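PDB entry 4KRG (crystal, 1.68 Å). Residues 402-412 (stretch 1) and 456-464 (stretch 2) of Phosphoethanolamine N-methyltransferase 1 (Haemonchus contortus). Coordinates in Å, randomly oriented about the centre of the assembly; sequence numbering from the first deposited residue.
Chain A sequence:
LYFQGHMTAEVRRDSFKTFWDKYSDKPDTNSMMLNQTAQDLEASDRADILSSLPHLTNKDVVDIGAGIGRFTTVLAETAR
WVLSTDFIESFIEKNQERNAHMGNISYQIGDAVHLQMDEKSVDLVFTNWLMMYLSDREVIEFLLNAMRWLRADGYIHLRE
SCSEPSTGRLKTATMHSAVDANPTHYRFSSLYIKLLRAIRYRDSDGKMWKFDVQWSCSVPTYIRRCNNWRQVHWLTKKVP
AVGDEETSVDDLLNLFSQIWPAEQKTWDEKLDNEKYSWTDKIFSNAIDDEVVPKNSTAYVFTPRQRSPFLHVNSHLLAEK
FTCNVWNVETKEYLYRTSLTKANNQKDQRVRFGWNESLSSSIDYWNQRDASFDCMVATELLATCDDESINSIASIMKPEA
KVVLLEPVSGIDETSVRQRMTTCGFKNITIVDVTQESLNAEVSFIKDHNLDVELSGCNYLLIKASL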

# COMPACT_ATOMS: atom_id res chain seq x y z
N VAL A 402 21.30 -14.50 4.70
CA VAL A 402 19.91 -14.80 4.37
C VAL A 402 19.51 -16.13 4.99
O VAL A 402 20.36 -16.98 5.27
CB VAL A 402 19.68 -14.83 2.84
CG1 VAL A 402 20.21 -13.57 2.19
CG2 VAL A 402 20.35 -16.06 2.23
N VAL A 403 18.21 -16.29 5.22
CA VAL A 403 17.64 -17.54 5.70
C VAL A 403 16.37 -17.78 4.90
O VAL A 403 15.47 -16.93 4.88
CB VAL A 403 17.32 -17.49 7.22
CG1 VAL A 403 16.72 -18.81 7.68
CG2 VAL A 403 18.56 -17.17 8.03
N LEU A 404 16.30 -18.92 4.22
CA LEU A 404 15.14 -19.23 3.39
C LEU A 404 14.45 -20.49 3.87
O LEU A 404 15.12 -21.49 4.14
CB LEU A 404 15.57 -19.43 1.94
CG LEU A 404 16.47 -18.35 1.34
CD1 LEU A 404 16.90 -18.74 -0.05
CD2 LEU A 404 15.75 -17.01 1.32
N LEU A 405 13.13 -20.45 3.99
CA LEU A 405 12.35 -21.66 4.20
C LEU A 405 11.66 -21.95 2.87
O LEU A 405 11.00 -21.07 2.31
CB LEU A 405 11.32 -21.49 5.31
CG LEU A 405 10.42 -22.68 5.67
CD1 LEU A 405 11.25 -23.91 6.07
CD2 LEU A 405 9.47 -22.31 6.79
N GLU A 406 11.84 -23.15 2.35
CA GLU A 406 11.37 -23.45 1.00
C GLU A 406 10.52 -24.70 0.92
O GLU A 406 10.95 -25.76 1.37
CB GLU A 406 12.56 -23.60 0.06
CG GLU A 406 13.30 -22.31 -0.22
CD GLU A 406 12.45 -21.32 -0.98
OE1 GLU A 406 11.56 -21.74 -1.76
OE2 GLU A 406 12.68 -20.10 -0.80
N PRO A 407 9.31 -24.59 0.34
CA PRO A 407 8.53 -25.79 0.04
C PRO A 407 9.08 -26.50 -1.20
O PRO A 407 9.37 -25.87 -2.22
CB PRO A 407 7.14 -25.23 -0.25
CG PRO A 407 7.39 -23.86 -0.77
CD PRO A 407 8.59 -23.36 -0.02
N VAL A 408 9.27 -27.81 -1.10
CA VAL A 408 9.76 -28.60 -2.22
C VAL A 408 8.99 -29.91 -2.30
O VAL A 408 8.25 -30.26 -1.38
CB VAL A 408 11.26 -28.93 -2.10
CG1 VAL A 408 12.08 -27.66 -1.99
CG2 VAL A 408 11.51 -29.85 -0.90
N SER A 409 9.15 -30.62 -3.40
CA SER A 409 8.66 -31.98 -3.52
C SER A 409 9.84 -32.92 -3.29
O SER A 409 10.19 -33.20 -2.15
CB SER A 409 8.02 -32.23 -4.89
OG SER A 409 6.82 -31.50 -5.04
N GLY A 410 10.45 -33.39 -4.37
CA GLY A 410 11.69 -34.13 -4.24
C GLY A 410 12.78 -33.22 -3.74
O GLY A 410 12.85 -32.05 -4.12
N ILE A 411 13.65 -33.72 -2.87
CA ILE A 411 14.75 -32.91 -2.37
C ILE A 411 15.97 -33.04 -3.28
O ILE A 411 16.56 -34.11 -3.39
CB ILE A 411 15.11 -33.27 -0.93
CG1 ILE A 411 13.93 -32.93 -0.01
CG2 ILE A 411 16.37 -32.54 -0.50
CD1 ILE A 411 14.17 -33.27 1.42
N ASP A 412 16.33 -31.94 -3.92
CA ASP A 412 17.44 -31.90 -4.86
C ASP A 412 18.46 -30.88 -4.38
O ASP A 412 18.50 -29.76 -4.89
CB ASP A 412 16.92 -31.50 -6.25
CG ASP A 412 17.91 -31.80 -7.36
OD1 ASP A 412 19.14 -31.83 -7.10
OD2 ASP A 412 17.46 -32.00 -8.51
N GLY A 456 1.25 -29.54 3.08
CA GLY A 456 1.43 -30.84 2.47
C GLY A 456 2.70 -30.98 1.67
O GLY A 456 2.87 -31.94 0.92
N CYS A 457 3.60 -30.02 1.84
CA CYS A 457 4.86 -30.01 1.11
C CYS A 457 6.02 -30.43 1.99
O CYS A 457 5.89 -30.44 3.22
CB CYS A 457 5.15 -28.60 0.57
SG CYS A 457 4.07 -28.13 -0.76
N ASN A 458 7.14 -30.78 1.37
CA ASN A 458 8.39 -30.95 2.10
C ASN A 458 9.05 -29.58 2.27
O ASN A 458 8.70 -28.64 1.57
CB ASN A 458 9.31 -31.91 1.35
CG ASN A 458 8.68 -33.27 1.18
OD1 ASN A 458 8.06 -33.78 2.11
ND2 ASN A 458 8.82 -33.85 0.00
N TYR A 459 9.99 -29.46 3.22
CA TYR A 459 10.60 -28.16 3.49
C TYR A 459 12.11 -28.21 3.69
O TYR A 459 12.63 -29.07 4.38
CB TYR A 459 9.94 -27.48 4.70
CG TYR A 459 8.57 -26.95 4.39
CD1 TYR A 459 8.41 -25.72 3.77
CD2 TYR A 459 7.44 -27.69 4.70
CE1 TYR A 459 7.15 -25.23 3.47
CE2 TYR A 459 6.17 -27.21 4.41
CZ TYR A 459 6.04 -25.98 3.80
OH TYR A 459 4.79 -25.50 3.50
N LEU A 460 12.78 -27.25 3.06
CA LEU A 460 14.21 -27.05 3.26
C LEU A 460 14.43 -25.73 3.98
O LEU A 460 13.75 -24.73 3.70
CB LEU A 460 14.94 -27.01 1.92
CG LEU A 460 14.84 -28.24 1.01
CD1 LEU A 460 15.55 -27.97 -0.31
CD2 LEU A 460 15.42 -29.47 1.69
N LEU A 461 15.37 -25.73 4.91
CA LEU A 461 15.76 -24.51 5.58
C LEU A 461 17.16 -24.20 5.10
O LEU A 461 18.07 -25.02 5.26
CB LEU A 461 15.75 -24.70 7.10
CG LEU A 461 16.00 -23.48 7.98
CD1 LEU A 461 14.97 -22.40 7.71
CD2 LEU A 461 15.97 -23.89 9.44
N ILE A 462 17.33 -23.04 4.48
CA ILE A 462 18.60 -22.70 3.85
C ILE A 462 19.19 -21.41 4.44
O ILE A 462 18.46 -20.45 4.69
CB ILE A 462 18.42 -22.55 2.32
CG1 ILE A 462 17.76 -23.81 1.75
CG2 ILE A 462 19.75 -22.27 1.64
CD1 ILE A 462 17.13 -23.62 0.41
N LYS A 463 20.50 -21.42 4.68
CA LYS A 463 21.21 -20.24 5.14
C LYS A 463 22.37 -19.99 4.18
O LYS A 463 23.02 -20.94 3.74
CB LYS A 463 21.76 -20.45 6.55
CG LYS A 463 20.70 -20.70 7.62
CD LYS A 463 21.31 -21.19 8.92
CE LYS A 463 22.38 -20.25 9.46
NZ LYS A 463 21.88 -18.87 9.68
N ALA A 464 22.59 -18.73 3.84
CA ALA A 464 23.72 -18.34 2.99
C ALA A 464 24.03 -16.86 3.18
O ALA A 464 23.47 -16.21 4.05
CB ALA A 464 23.43 -18.65 1.52
O HOH W 1 22.52 -17.13 6.97

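The two stretches form neighbouring antiparallel β-strands, 402-408 and 458-464, whose N-to-C directions differ by 152°. Hydrogen-bonded and non-hydrogen-bonded pairs alternate along the ladder, and side chains alternate with them between two faces of the sheet.

Stretch 2 opens at Gly456, whose positive phi of 86° favours glycine. Cys457 then points toward stretch 1, and its CB lies 4.0 Å from Pro407 CB, a small apolar contact at the margin of the sheet. The strand begins at Asn458, paired with Val408: Val408 N donates to Asn458 O at 2.9 Å, and Asn458 N returns a bond to Val408 O at 3.0 Å, the most bent of the ladder at 138°. An amide side chain suits this position because it extends the bonding beyond the strand: Asn458 ND2 donates to Ser409 O at 2.6 Å, tying down the carbonyl where stretch 1 turns into loop.

Tyr459 lies opposite Pro407. Proline has no N-H to give, but in a non-hydrogen-bonded pair none is asked for across this ladder. Its ring instead offers an apolar surface, with Pro407 CB 3.7 Å from Tyr459 CE1, while Leu405 CD1 reaches Tyr459 CB at 4.0 Å. Between the strands, Tyr459 CA approaches Glu406 O at 3.2 Å, one of six CA-H...O contacts that supplement the conventional bonds.

Leu460, with the largest area covered by the other stretch, pairs with Glu406 through Glu406 N to Leu460 O at 2.8 Å and Leu460 N to Glu406 O at 2.9 Å. The branched end of Leu460 meets two aliphatic partners: Leu460 CD1 lies 3.9 Å from Val408 CG1, and Leu460 CD2 lies 3.9 Å from Ile411 CG2. The buried Glu406 carboxylate leads away and is satisfied elsewhere in the structure.

On the face shared with Tyr459, Leu461 sets its CD1 4.0 Å from Val403 CG1 and 4.3 Å from Leu405 CD1, a compact hydrocarbon cluster. Ile462 returns to the Leu460 face, its CB 4.2 Å from Leu404 CB. Here the backbone bonds are shortest, Leu404 N to Ile462 O and Ile462 N to Leu404 O both at 2.7 Å.

Lys463, partly exposed, can keep its charged end in polar surroundings: water 1 accepts from Lys463 NZ at 3.3 Å and donates to Val402 O at 2.8 Å, bridging the strands. Ala464 completes the ladder, with Val402 N to Ala464 O at 2.8 Å and Ala464 N to Val402 O at 3.2 Å; its small CB rests 4.1 Å from Val402 CG2.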